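Local coordinates for protein arylsulfatase (Pseudoalteromonas sp. MB47, PDB 7AJ0) that probably removes sulfate groups from the algal polysaccharide fucoidan as an exo-acting, calcium-binding sulfatase that assembles into a hexamer, at residues I252-A255 and V256-K260; V243-D246 and E247-F251; Q491-K494 and F495-H499. All coordinates share one frame; numbering follows the deposited sequence.

Interaction 1: I252-A255 and V256-K260; sequences INQA and VDEGK
V256 N donates to I252 O over 2.9 Å, close to straight at 164°, in the last turn of helix 240-258, and D257 N reaches N253 O in the next i to i+4 bond. E258 N gives its main bond to Q254 O at 3.2 Å and a weak, bent one to A255 O. Helical geometry then stops at G259, whose phi is positive, a value that a residue with a CB adopts less readily. The chain turns back there, so that K260 N donates to A255 O at 3.1 Å, while G259 N makes a weak bond to V256 O.

Polar side chains meet on the exposed side. Q254 and E258 lie alongside each other and point the same way, the amide and carboxylate planes 72° apart. Q254 NE2 makes only a weak bond to E258 OE2, at 3.5 Å, and the closer approach is from the aliphatic Q254 CG, 3.2 Å from E258 OE2. The CG of E258 is set anti to its carbonyl carbon (chi1 -64°), which lays the start of the chain over Q254 O.

Apolar packing is left to the methyl groups: I252 CG2 meets V256 CG2 at 4.1 Å, side by side. I252 continues inward onto L308 and L309 of helix 290-311 and L264 of strand 262-267, and A255 rests on F262. The backbone at G259 and K260 forms a Schellman motif, which ends the helix and turns the chain toward strand 262-267 of the alkaline phosphatase-like sulfatase fold.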
ATOM      1  N   ILE A 252     -53.413  -6.985  -0.846  1.00 27.07           N
ATOM      2  CA  ILE A 252     -53.973  -5.781  -0.238  1.00 27.04           C
ATOM      3  C   ILE A 252     -55.455  -5.659  -0.567  1.00 27.68           C
ATOM      4  O   ILE A 252     -56.277  -5.360   0.308  1.00 27.96           O
ATOM      5  CB  ILE A 252     -53.179  -4.540  -0.691  1.00 26.52           C
ATOM      6  CG1 ILE A 252     -51.828  -4.502   0.027  1.00 25.94           C
ATOM      7  CG2 ILE A 252     -53.970  -3.266  -0.429  1.00 26.66           C
ATOM      8  CD1 ILE A 252     -50.826  -3.557  -0.587  1.00 25.46           C
ATOM      9  N   ASN A 253     -55.823  -5.892  -1.830  1.00 27.98           N
ATOM     10  CA  ASN A 253     -57.232  -5.847  -2.203  1.00 28.66           C
ATOM     11  C   ASN A 253     -58.055  -6.816  -1.365  1.00 29.18           C
ATOM     12  O   ASN A 253     -59.146  -6.475  -0.894  1.00 29.64           O
ATOM     13  CB  ASN A 253     -57.400  -6.165  -3.689  1.00 28.94           C
ATOM     14  CG  ASN A 253     -57.021  -5.003  -4.581  1.00 28.66           C
ATOM     15  OD1 ASN A 253     -57.016  -3.854  -4.147  1.00 41.18           O
ATOM     16  ND2 ASN A 253     -56.708  -5.296  -5.835  1.00 28.73           N
ATOM     17  N   GLN A 254     -57.543  -8.032  -1.163  1.00 29.18           N
ATOM     18  CA  GLN A 254     -58.305  -9.046  -0.443  1.00 29.76           C
ATOM     19  C   GLN A 254     -58.462  -8.686   1.029  1.00 29.70           C
ATOM     20  O   GLN A 254     -59.524  -8.918   1.618  1.00 30.29           O
ATOM     21  CB  GLN A 254     -57.625 -10.406  -0.600  1.00 29.80           C
ATOM     22  CG  GLN A 254     -58.385 -11.561   0.016  1.00 42.10           C
ATOM     23  CD  GLN A 254     -57.740 -12.902  -0.284  1.00 40.81           C
ATOM     24  OE1 GLN A 254     -56.729 -12.975  -0.982  1.00 45.26           O
ATOM     25  NE2 GLN A 254     -58.326 -13.972   0.242  1.00 43.25           N
ATOM     26  N   ALA A 255     -57.423  -8.111   1.640  1.00 29.03           N
ATOM     27  CA  ALA A 255     -57.513  -7.748   3.051  1.00 28.99           C
ATOM     28  C   ALA A 255     -58.415  -6.536   3.256  1.00 29.18           C
ATOM     29  O   ALA A 255     -59.182  -6.483   4.225  1.00 29.59           O
ATOM     30  CB  ALA A 255     -56.118  -7.475   3.613  1.00 28.27           C
ATOM     31  N   VAL A 256     -58.338  -5.552   2.362  1.00 28.95           N
ATOM     32  CA  VAL A 256     -59.165  -4.361   2.514  1.00 29.18           C
ATOM     33  C   VAL A 256     -60.631  -4.695   2.261  1.00 30.02           C
ATOM     34  O   VAL A 256     -61.530  -4.139   2.900  1.00 31.43           O
ATOM     35  CB  VAL A 256     -58.673  -3.238   1.585  1.00 28.78           C
ATOM     36  CG1 VAL A 256     -59.619  -2.047   1.646  1.00 29.14           C
ATOM     37  CG2 VAL A 256     -57.253  -2.823   1.958  1.00 28.02           C
ATOM     38  N   ASP A 257     -60.895  -5.611   1.322  1.00 30.45           N
ATOM     39  CA  ASP A 257     -62.276  -5.994   1.034  1.00 31.17           C
ATOM     40  C   ASP A 257     -62.882  -6.809   2.170  1.00 31.67           C
ATOM     41  O   ASP A 257     -64.103  -6.784   2.366  1.00 32.40           O
ATOM     42  CB  ASP A 257     -62.343  -6.776  -0.279  1.00 31.40           C
ATOM     43  CG  ASP A 257     -62.058  -5.907  -1.494  1.00 46.94           C
ATOM     44  OD1 ASP A 257     -61.955  -4.672  -1.337  1.00 42.57           O
ATOM     45  OD2 ASP A 257     -61.936  -6.460  -2.609  1.00 52.00           O
ATOM     46  N   GLU A 258     -62.054  -7.536   2.923  1.00 34.33           N
ATOM     47  CA  GLU A 258     -62.530  -8.254   4.098  1.00 31.82           C
ATOM     48  C   GLU A 258     -62.661  -7.357   5.322  1.00 31.75           C
ATOM     49  O   GLU A 258     -63.238  -7.787   6.327  1.00 32.25           O
ATOM     50  CB  GLU A 258     -61.586  -9.412   4.433  1.00 31.59           C
ATOM     51  CG  GLU A 258     -61.524 -10.493   3.372  1.00 35.14           C
ATOM     52  CD  GLU A 258     -60.419 -11.501   3.635  1.00 49.20           C
ATOM     53  OE1 GLU A 258     -59.992 -11.625   4.802  1.00 50.22           O
ATOM     54  OE2 GLU A 258     -59.976 -12.163   2.673  1.00 45.56           O
ATOM     55  N   GLY A 259     -62.136  -6.135   5.268  1.00 35.83           N
ATOM     56  CA  GLY A 259     -62.190  -5.246   6.407  1.00 31.12           C
ATOM     57  C   GLY A 259     -61.202  -5.557   7.502  1.00 30.70           C
ATOM     58  O   GLY A 259     -61.410  -5.137   8.646  1.00 30.86           O
ATOM     59  N   LYS A 260     -60.127  -6.277   7.195  1.00 30.22           N
ATOM     60  CA  LYS A 260     -59.150  -6.645   8.207  1.00 29.86           C
ATOM     61  C   LYS A 260     -57.847  -5.880   8.007  1.00 29.02           C
ATOM     62  O   LYS A 260     -57.455  -5.589   6.873  1.00 28.67           O
ATOM     63  CB  LYS A 260     -58.854  -8.149   8.173  1.00 30.04           C
ATOM     64  CG  LYS A 260     -59.995  -9.013   8.689  1.00 30.93           C
ATOM     65  CD  LYS A 260     -59.680 -10.495   8.548  1.00 37.91           C
ATOM     66  CE  LYS A 260     -60.823 -11.351   9.075  1.00 46.68           C
ATOM     67  NZ  LYS A 260     -60.657 -12.786   8.720  1.00 60.46           N
TER

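Interaction 2: V243-D246 and E247-F251; sequences VLRD and ESVKF
V243-D246 and E247-F251 are successive turns of helix 240-258, joined by four regular i to i+4 bonds. E247 N donates to V243 O, S248 N to L244 O, V249 N to R245 O and K250 N to D246 O, with lengths between 2.9 and 3.0 Å; the S248 and K250 bonds are the straighter ones.

Between the turns one aliphatic pair meets, and other side-chain carbons lie over carbonyl oxygens. R245 and V249 run side by side, R245 CD touching V249 CG2 at 3.9 Å, and that methyl also lies 3.3 Å from R245 O. With CG2 of V249 beside its own backbone N (CG1 anti to it, chi1 167°), the methyl is directed back over the preceding turn. K250 CG similarly passes 3.4 Å from D246 O.

The salt bridge lies within the first turn. R245 is bent at chi2 and chi3, which brings its guanidinium round to neighbouring D246. Its NE, at 2.8 Å, and its NH2, at 3.0 Å, grip the single oxygen D246 OD1 side-on. D246 OD1 lies near the guanidinium plane, yet both nitrogens meet it from the same face of the carboxylate, more than 40° out of its plane. R245 NH1 is taken by a second acid, E304 of helix 290-311, so two acids probably share its charge and limit its rotation.

Other polar ends bond the sheet: S248 OG to H266 ND1 of strand 262-267, and E247 OE1 to Y175 OH of strand 175-177. L244 packs on I155 and Y177. This is an amphipathic helix lying against the central sheet of an alkaline phosphatase-like sulfatase.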
ATOM      1  N   VAL A 243     -44.392  -9.895 -11.147  1.00 26.41           N
ATOM      2  CA  VAL A 243     -45.243 -10.929 -10.568  1.00 26.76           C
ATOM      3  C   VAL A 243     -45.443 -10.682  -9.080  1.00 26.41           C
ATOM      4  O   VAL A 243     -46.553 -10.836  -8.555  1.00 26.65           O
ATOM      5  CB  VAL A 243     -44.639 -12.320 -10.833  1.00 27.10           C
ATOM      6  CG1 VAL A 243     -45.408 -13.390 -10.078  1.00 37.73           C
ATOM      7  CG2 VAL A 243     -44.628 -12.606 -12.323  1.00 27.56           C
ATOM      8  N   LEU A 244     -44.375 -10.302  -8.374  1.00 25.89           N
ATOM      9  CA  LEU A 244     -44.506  -9.986  -6.956  1.00 25.57           C
ATOM     10  C   LEU A 244     -45.431  -8.795  -6.749  1.00 25.47           C
ATOM     11  O   LEU A 244     -46.270  -8.797  -5.843  1.00 25.55           O
ATOM     12  CB  LEU A 244     -43.132  -9.704  -6.353  1.00 25.07           C
ATOM     13  CG  LEU A 244     -42.136 -10.864  -6.371  1.00 25.18           C
ATOM     14  CD1 LEU A 244     -40.757 -10.387  -5.944  1.00 24.70           C
ATOM     15  CD2 LEU A 244     -42.609 -11.992  -5.474  1.00 25.48           C
ATOM     16  N   ARG A 245     -45.285  -7.762  -7.580  1.00 25.34           N
ATOM     17  CA  ARG A 245     -46.181  -6.613  -7.505  1.00 25.33           C
ATOM     18  C   ARG A 245     -47.632  -7.054  -7.647  1.00 25.86           C
ATOM     19  O   ARG A 245     -48.497  -6.644  -6.866  1.00 25.91           O
ATOM     20  CB  ARG A 245     -45.806  -5.598  -8.588  1.00 25.26           C
ATOM     21  CG  ARG A 245     -46.589  -4.292  -8.569  1.00 25.27           C
ATOM     22  CD  ARG A 245     -47.920  -4.374  -9.316  1.00 25.83           C
ATOM     23  NE  ARG A 245     -47.849  -5.185 -10.529  1.00 26.21           N
ATOM     24  CZ  ARG A 245     -47.208  -4.834 -11.638  1.00 26.24           C
ATOM     25  NH1 ARG A 245     -46.565  -3.677 -11.704  1.00 35.26           N
ATOM     26  NH2 ARG A 245     -47.204  -5.649 -12.683  1.00 26.64           N
ATOM     27  N   ASP A 246     -47.911  -7.911  -8.632  1.00 26.32           N
ATOM     28  CA  ASP A 246     -49.274  -8.393  -8.826  1.00 26.90           C
ATOM     29  C   ASP A 246     -49.796  -9.100  -7.582  1.00 27.01           C
ATOM     30  O   ASP A 246     -50.960  -8.927  -7.202  1.00 27.31           O
ATOM     31  CB  ASP A 246     -49.331  -9.333 -10.032  1.00 30.74           C
ATOM     32  CG  ASP A 246     -49.125  -8.612 -11.353  1.00 29.38           C
ATOM     33  OD1 ASP A 246     -49.336  -7.381 -11.404  1.00 29.94           O
ATOM     34  OD2 ASP A 246     -48.761  -9.280 -12.345  1.00 30.55           O
ATOM     35  N   GLU A 247     -48.951  -9.905  -6.932  1.00 26.82           N
ATOM     36  CA  GLU A 247     -49.406 -10.666  -5.773  1.00 27.00           C
ATOM     37  C   GLU A 247     -49.663  -9.760  -4.575  1.00 26.67           C
ATOM     38  O   GLU A 247     -50.608  -9.987  -3.812  1.00 26.97           O
ATOM     39  CB  GLU A 247     -48.386 -11.748  -5.423  1.00 26.94           C
ATOM     40  CG  GLU A 247     -48.395 -12.935  -6.374  1.00 27.47           C
ATOM     41  CD  GLU A 247     -49.668 -13.761  -6.272  1.00 28.34           C
ATOM     42  OE1 GLU A 247     -50.282 -13.786  -5.183  1.00 28.22           O
ATOM     43  OE2 GLU A 247     -50.055 -14.384  -7.284  1.00 35.49           O
ATOM     44  N   SER A 248     -48.831  -8.732  -4.385  1.00 26.10           N
ATOM     45  CA  SER A 248     -49.083  -7.783  -3.306  1.00 25.84           C
ATOM     46  C   SER A 248     -50.351  -6.976  -3.560  1.00 26.13           C
ATOM     47  O   SER A 248     -51.062  -6.627  -2.611  1.00 26.22           O
ATOM     48  CB  SER A 248     -47.888  -6.848  -3.132  1.00 25.23           C
ATOM     49  OG  SER A 248     -46.833  -7.499  -2.449  1.00 27.46           O
ATOM     50  N   VAL A 249     -50.647  -6.670  -4.824  1.00 26.33           N
ATOM     51  CA  VAL A 249     -51.900  -5.992  -5.146  1.00 26.71           C
ATOM     52  C   VAL A 249     -53.084  -6.884  -4.791  1.00 27.30           C
ATOM     53  O   VAL A 249     -54.042  -6.446  -4.146  1.00 27.53           O
ATOM     54  CB  VAL A 249     -51.922  -5.583  -6.629  1.00 26.88           C
ATOM     55  CG1 VAL A 249     -53.326  -5.169  -7.046  1.00 27.43           C
ATOM     56  CG2 VAL A 249     -50.934  -4.454  -6.884  1.00 26.37           C
ATOM     57  N   LYS A 250     -53.032  -8.154  -5.203  1.00 27.61           N
ATOM     58  CA  LYS A 250     -54.105  -9.079  -4.853  1.00 28.22           C
ATOM     59  C   LYS A 250     -54.264  -9.188  -3.341  1.00 28.14           C
ATOM     60  O   LYS A 250     -55.389  -9.219  -2.829  1.00 28.59           O
ATOM     61  CB  LYS A 250     -53.837 -10.455  -5.463  1.00 28.56           C
ATOM     62  CG  LYS A 250     -53.986 -10.510  -6.978  1.00 28.86           C
ATOM     63  CD  LYS A 250     -53.750 -11.921  -7.508  1.00 31.03           C
ATOM     64  CE  LYS A 250     -53.884 -11.978  -9.026  1.00 51.65           C
ATOM     65  NZ  LYS A 250     -53.590 -13.335  -9.575  1.00 64.40           N
ATOM     66  N   PHE A 251     -53.149  -9.231  -2.609  1.00 27.62           N
ATOM     67  CA  PHE A 251     -53.220  -9.400  -1.161  1.00 27.58           C
ATOM     68  C   PHE A 251     -53.863  -8.191  -0.492  1.00 27.51           C
ATOM     69  O   PHE A 251     -54.757  -8.335   0.350  1.00 27.89           O
ATOM     70  CB  PHE A 251     -51.822  -9.647  -0.591  1.00 27.05           C
ATOM     71  CG  PHE A 251     -51.806  -9.843   0.896  1.00 27.03           C
ATOM     72  CD1 PHE A 251     -52.148 -11.066   1.448  1.00 27.51           C
ATOM     73  CD2 PHE A 251     -51.462  -8.802   1.742  1.00 26.60           C
ATOM     74  CE1 PHE A 251     -52.146 -11.249   2.815  1.00 27.55           C
ATOM     75  CE2 PHE A 251     -51.453  -8.980   3.113  1.00 26.64           C
ATOM     76  CZ  PHE A 251     -51.795 -10.206   3.650  1.00 28.57           C
TER

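Interaction 3: Q491-K494 and F495-H499; sequences QATK and FMKAH
Helix 489-505, near the C-terminal end of the chain, carries an i to i+4 amide-over-ring contact between Q491 and F495. The side-chain nitrogen Q491 NE2 sits over one face of the F495 ring, displaced toward its rim and 3.3 Å from CZ, with the amide plane turned 73° from the ring. With CG anti to the backbone N (chi1 -176°) and a bend at chi2 (59°), Q491 brings NE2 over the phenyl group, and Q491 CG adds a contact to F495 CE2 at 3.7 Å. The amide oxygen is held elsewhere, OE1 accepting from N12 ND2. In the backbone, F495 N donates to Q491 O at 2.9 Å. On another side of the helix, T493 CG2 meets M496 CE at 4.0 Å and the end of K497, NZ, at 3.9 Å. A leucine in place of F495 would probably cost Q491 NE2 the ring face beneath it and leave W434 without its edge-to-face partner. Around the helix, F495 faces the antiparallel sheet, touching V420 and Y422 of strand 420-425 and L432 and W434 of strand 428-434; M496 reaches F429, and H499 stacks on Y422, so the helix packs against these two strands.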
ATOM      1  N   GLN A 491     -17.389   5.077  28.389  1.00 26.07           N
ATOM      2  CA  GLN A 491     -18.807   4.754  28.262  1.00 25.79           C
ATOM      3  C   GLN A 491     -19.053   3.825  27.079  1.00 25.33           C
ATOM      4  O   GLN A 491     -19.891   2.921  27.157  1.00 25.25           O
ATOM      5  CB  GLN A 491     -19.632   6.032  28.121  1.00 25.65           C
ATOM      6  CG  GLN A 491     -21.136   5.788  28.079  1.00 25.44           C
ATOM      7  CD  GLN A 491     -21.651   5.092  29.326  1.00 25.84           C
ATOM      8  OE1 GLN A 491     -21.237   5.411  30.441  1.00 36.38           O
ATOM      9  NE2 GLN A 491     -22.544   4.126  29.143  1.00 25.68           N
ATOM     10  N   ALA A 492     -18.335   4.036  25.973  1.00 25.06           N
ATOM     11  CA  ALA A 492     -18.469   3.141  24.827  1.00 24.68           C
ATOM     12  C   ALA A 492     -18.084   1.716  25.201  1.00 24.92           C
ATOM     13  O   ALA A 492     -18.682   0.751  24.709  1.00 24.73           O
ATOM     14  CB  ALA A 492     -17.609   3.639  23.666  1.00 32.61           C
ATOM     15  N   THR A 493     -17.085   1.562  26.071  1.00 25.39           N
ATOM     16  CA  THR A 493     -16.708   0.229  26.527  1.00 30.24           C
ATOM     17  C   THR A 493     -17.751  -0.338  27.481  1.00 25.91           C
ATOM     18  O   THR A 493     -18.034  -1.540  27.454  1.00 26.00           O
ATOM     19  CB  THR A 493     -15.331   0.272  27.188  1.00 26.21           C
ATOM     20  OG1 THR A 493     -14.344   0.604  26.203  1.00 26.07           O
ATOM     21  CG2 THR A 493     -14.984  -1.070  27.810  1.00 26.66           C
ATOM     22  N   LYS A 494     -18.334   0.512  28.330  1.00 26.05           N
ATOM     23  CA  LYS A 494     -19.432   0.058  29.177  1.00 26.25           C
ATOM     24  C   LYS A 494     -20.577  -0.490  28.335  1.00 25.83           C
ATOM     25  O   LYS A 494     -21.168  -1.524  28.671  1.00 26.02           O
ATOM     26  CB  LYS A 494     -19.929   1.198  30.063  1.00 26.44           C
ATOM     27  CG  LYS A 494     -19.121   1.416  31.330  1.00 27.06           C
ATOM     28  CD  LYS A 494     -19.789   2.460  32.218  1.00 35.18           C
ATOM     29  CE  LYS A 494     -18.936   2.802  33.431  1.00 33.44           C
ATOM     30  NZ  LYS A 494     -17.825   3.732  33.085  1.00 36.87           N
ATOM     31  N   PHE A 495     -20.900   0.186  27.229  1.00 25.32           N
ATOM     32  CA  PHE A 495     -21.979  -0.285  26.367  1.00 25.18           C
ATOM     33  C   PHE A 495     -21.630  -1.632  25.739  1.00 24.92           C
ATOM     34  O   PHE A 495     -22.483  -2.522  25.649  1.00 24.93           O
ATOM     35  CB  PHE A 495     -22.280   0.747  25.279  1.00 24.45           C
ATOM     36  CG  PHE A 495     -23.121   1.910  25.744  1.00 24.46           C
ATOM     37  CD1 PHE A 495     -24.198   1.722  26.595  1.00 24.69           C
ATOM     38  CD2 PHE A 495     -22.834   3.197  25.315  1.00 24.30           C
ATOM     39  CE1 PHE A 495     -24.966   2.793  27.012  1.00 24.76           C
ATOM     40  CE2 PHE A 495     -23.599   4.270  25.728  1.00 24.37           C
ATOM     41  CZ  PHE A 495     -24.667   4.068  26.577  1.00 24.60           C
ATOM     42  N   MET A 496     -20.382  -1.800  25.291  1.00 24.94           N
ATOM     43  CA  MET A 496     -19.974  -3.088  24.741  1.00 25.00           C
ATOM     44  C   MET A 496     -20.112  -4.191  25.783  1.00 25.52           C
ATOM     45  O   MET A 496     -20.726  -5.233  25.526  1.00 25.56           O
ATOM     46  CB  MET A 496     -18.531  -3.026  24.235  1.00 25.05           C
ATOM     47  CG  MET A 496     -17.890  -4.404  24.083  1.00 25.35           C
ATOM     48  SD  MET A 496     -16.217  -4.366  23.416  1.00 39.12           S
ATOM     49  CE  MET A 496     -15.332  -3.537  24.735  1.00 37.62           C
ATOM     50  N   LYS A 497     -19.523  -3.982  26.963  1.00 25.98           N
ATOM     51  CA  LYS A 497     -19.532  -5.014  27.994  1.00 26.56           C
ATOM     52  C   LYS A 497     -20.956  -5.422  28.347  1.00 26.60           C
ATOM     53  O   LYS A 497     -21.275  -6.614  28.414  1.00 26.87           O
ATOM     54  CB  LYS A 497     -18.795  -4.514  29.236  1.00 27.05           C
ATOM     55  CG  LYS A 497     -17.331  -4.169  29.002  1.00 27.13           C
ATOM     56  CD  LYS A 497     -16.472  -5.416  28.884  1.00 38.28           C
ATOM     57  CE  LYS A 497     -14.993  -5.063  28.750  1.00 45.84           C
ATOM     58  NZ  LYS A 497     -14.488  -4.284  29.918  1.00 35.24           N
ATOM     59  N   ALA A 498     -21.830  -4.439  28.573  1.00 26.39           N
ATOM     60  CA  ALA A 498     -23.210  -4.750  28.928  1.00 26.47           C
ATOM     61  C   ALA A 498     -23.902  -5.518  27.810  1.00 26.15           C
ATOM     62  O   ALA A 498     -24.639  -6.479  28.067  1.00 26.43           O
ATOM     63  CB  ALA A 498     -23.970  -3.464  29.251  1.00 26.30           C
ATOM     64  N   HIS A 499     -23.672  -5.113  26.561  1.00 25.62           N
ATOM     65  CA  HIS A 499     -24.287  -5.800  25.432  1.00 25.33           C
ATOM     66  C   HIS A 499     -23.872  -7.264  25.393  1.00 25.69           C
ATOM     67  O   HIS A 499     -24.706  -8.155  25.197  1.00 25.81           O
ATOM     68  CB  HIS A 499     -23.903  -5.101  24.130  1.00 24.77           C
ATOM     69  CG  HIS A 499     -24.518  -5.717  22.913  1.00 24.49           C
ATOM     70  ND1 HIS A 499     -25.869  -5.649  22.648  1.00 24.33           N
ATOM     71  CD2 HIS A 499     -23.968  -6.414  21.891  1.00 24.39           C
ATOM     72  CE1 HIS A 499     -26.125  -6.275  21.515  1.00 24.13           C
ATOM     73  NE2 HIS A 499     -24.989  -6.750  21.037  1.00 24.16           N
TER

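Interactions 2 and 1 follow one another without a break on helix 240-258, their centres 13 Å apart: 243-251 runs from near its start through its middle and 252-260 forms its C-terminal end, where the chain leaves for strand 262-267. Both touch helix 290-311 and the large mixed sheet, within the sulfatase domain. Interaction 3 comes much later in the chain, on helix 489-505, with its centre 46 Å from that of interaction 1 and 44 Å from that of interaction 2, on the opposite side of the chain's centre. There the helix packs against two strands, 420-425 and 428-434, of the four-stranded antiparallel sheet. The three contacts therefore belong to two separate helix-on-sheet layers of one subunit.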